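Local coordinates for TetR-family transcriptional regulator (Streptomyces coelicolor, PDB 2G7L), which probably binds operator DNA as a two-fold symmetric dimer and regulates transcription, its C-terminal domain likely sensing a small molecule, at the interface of chains A and B. Residues are numbered along the deposited sequence; one frame, centred on the assembly and turned at random. Chains: chain A/B, TetR-family transcriptional regulator.

The interface of chains A and B. Residues chain A 128-129, 132, 146, 149; chain B 183, 193-194, 197, 201.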
loop_
_atom_site.group_PDB
_atom_site.type_symbol
_atom_site.label_atom_id
_atom_site.label_comp_id
_atom_site.label_asym_id
_atom_site.label_seq_id
_atom_site.Cartn_x
_atom_site.Cartn_y
_atom_site.Cartn_z
ATOM N N VAL A 128 -10.607 13.708 4.881
ATOM C CA VAL A 128 -11.644 12.816 4.395
ATOM C C VAL A 128 -12.963 13.510 4.058
ATOM O O VAL A 128 -13.546 13.215 3.015
ATOM C CB VAL A 128 -11.773 11.337 5.072
ATOM C CG1 VAL A 128 -10.606 10.908 5.989
ATOM C CG2 VAL A 128 -13.221 10.846 5.436
ATOM N N GLU A 129 -13.391 14.461 4.915
ATOM C CA GLU A 129 -14.649 15.207 4.706
ATOM C C GLU A 129 -14.600 15.885 3.324
ATOM O O GLU A 129 -15.515 15.813 2.564
ATOM C CB GLU A 129 -14.811 16.264 5.854
ATOM C CG GLU A 129 -15.870 17.303 5.584
ATOM C CD GLU A 129 -17.226 16.725 5.769
ATOM O OE1 GLU A 129 -17.268 15.609 6.342
ATOM O OE2 GLU A 129 -18.249 17.365 5.325
ATOM N N LEU A 132 -14.512 13.508 0.288
ATOM C CA LEU A 132 -15.836 12.970 0.127
ATOM C C LEU A 132 -16.800 13.986 -0.558
ATOM O O LEU A 132 -17.610 13.622 -1.449
ATOM C CB LEU A 132 -16.394 12.628 1.493
ATOM C CG LEU A 132 -16.165 11.311 2.191
ATOM C CD1 LEU A 132 -16.656 11.379 3.662
ATOM C CD2 LEU A 132 -16.926 10.240 1.507
ATOM N N ALA A 146 -18.318 6.614 -0.867
ATOM C CA ALA A 146 -17.870 6.191 0.449
ATOM C C ALA A 146 -16.692 5.187 0.351
ATOM O O ALA A 146 -15.664 5.425 0.964
ATOM C CB ALA A 146 -19.093 5.544 1.216
ATOM N N VAL A 149 -13.418 6.984 -1.701
ATOM C CA VAL A 149 -12.403 7.859 -1.093
ATOM C C VAL A 149 -11.365 7.008 -0.296
ATOM O O VAL A 149 -10.245 7.377 -0.287
ATOM C CB VAL A 149 -13.052 8.954 -0.130
ATOM C CG1 VAL A 149 -13.939 9.976 -0.969
ATOM C CG2 VAL A 149 -13.923 8.272 0.849
ATOM N N LEU B 183 -14.664 8.474 12.966
ATOM C CA LEU B 183 -15.621 8.675 11.884
ATOM C C LEU B 183 -17.051 8.522 12.424
ATOM O O LEU B 183 -17.890 9.390 12.154
ATOM C CB LEU B 183 -15.377 7.721 10.708
ATOM C CG LEU B 183 -14.563 8.054 9.427
ATOM C CD1 LEU B 183 -14.120 9.551 9.169
ATOM C CD2 LEU B 183 -13.472 7.073 9.085
ATOM N N ALA B 193 -20.446 15.734 5.154
ATOM C CA ALA B 193 -20.128 14.734 4.098
ATOM C C ALA B 193 -19.839 13.399 4.775
ATOM O O ALA B 193 -20.373 12.386 4.340
ATOM C CB ALA B 193 -18.971 15.193 3.207
ATOM N N ILE B 194 -19.103 13.391 5.893
ATOM C CA ILE B 194 -18.875 12.122 6.641
ATOM C C ILE B 194 -20.171 11.524 7.157
ATOM O O ILE B 194 -20.437 10.326 6.970
ATOM C CB ILE B 194 -17.837 12.248 7.753
ATOM C CG1 ILE B 194 -16.452 12.569 7.140
ATOM C CG2 ILE B 194 -17.782 10.952 8.569
ATOM C CD1 ILE B 194 -15.320 13.047 8.159
ATOM N N HIS B 197 -22.293 9.827 4.574
ATOM C CA HIS B 197 -21.744 8.577 4.004
ATOM C C HIS B 197 -21.508 7.425 4.990
ATOM O O HIS B 197 -20.970 6.386 4.618
ATOM C CB HIS B 197 -20.524 8.900 3.196
ATOM C CG HIS B 197 -20.839 9.708 1.967
ATOM N ND1 HIS B 197 -20.711 11.079 1.920
ATOM C CD2 HIS B 197 -21.267 9.331 0.737
ATOM C CE1 HIS B 197 -21.024 11.514 0.713
ATOM N NE2 HIS B 197 -21.367 10.471 -0.025
ATOM N N LEU B 201 -19.191 4.237 4.808
ATOM C CA LEU B 201 -17.812 4.711 4.825
ATOM C C LEU B 201 -16.918 3.705 5.626
ATOM O O LEU B 201 -15.750 3.483 5.314
ATOM C CB LEU B 201 -17.780 6.095 5.427
ATOM C CG LEU B 201 -16.470 6.862 5.509
ATOM C CD1 LEU B 201 -15.869 6.800 4.141
ATOM C CD2 LEU B 201 -16.674 8.308 5.967
#
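A:Leu132 lies against B:Ile194, B:His197 and B:Leu201 and buries more surface here than any other residue of the patch. It sits on helix 122-136 of chain A, which packs with helix 142-161 against the short helix 192-197 and the following loop of chain B. Its two methyls part ways. CD1 goes to B:Ile194, 3.7 Å from CG1, and also meets CD2 of B:Leu201. CD2 lies over one face of the B:His197 imidazole, 3.8 Å above the ring plane and offset toward the rim. That ring is held in its turn by a bond within chain B: ND1 of B:His197 donates to the carbonyl O of B:Ala193 at 2.8 Å, nearly in the ring plane.

One turn back, A:Val128 crosses B:Ile194 at about a right angle, and its CG2 also touches CD1 of B:Leu183. At one edge of these apolar contacts, A:Glu129 caps the start of helix 192-197. Its chain leaves with CG anti to the backbone N (chi1 166°) and bends at chi2, which brings the carboxylate to two successive backbone N-H groups. OE2 accepts from B:Ala193 N at 2.7 Å through its syn lone pair. OE1 accepts from B:Ile194 N at 2.9 Å, with the donor 25° out of the carboxylate plane. The helix end would be expected to favour the negative charge. An alanine here would probably leave both amides without their acceptor and free the first turn of the helix to shift.

B:Leu201 fills the other side, reaching between the two helices of chain A. With CG anti to the backbone N (chi1 -177°), it turns CD2 to A:Leu132 and CD1 to A:Val149. The interface is two-fold symmetric, which fits the dimers typical of TetR regulators. CD1 of B:Leu201 ends 3.5 Å from the backbone O of A:Ala146.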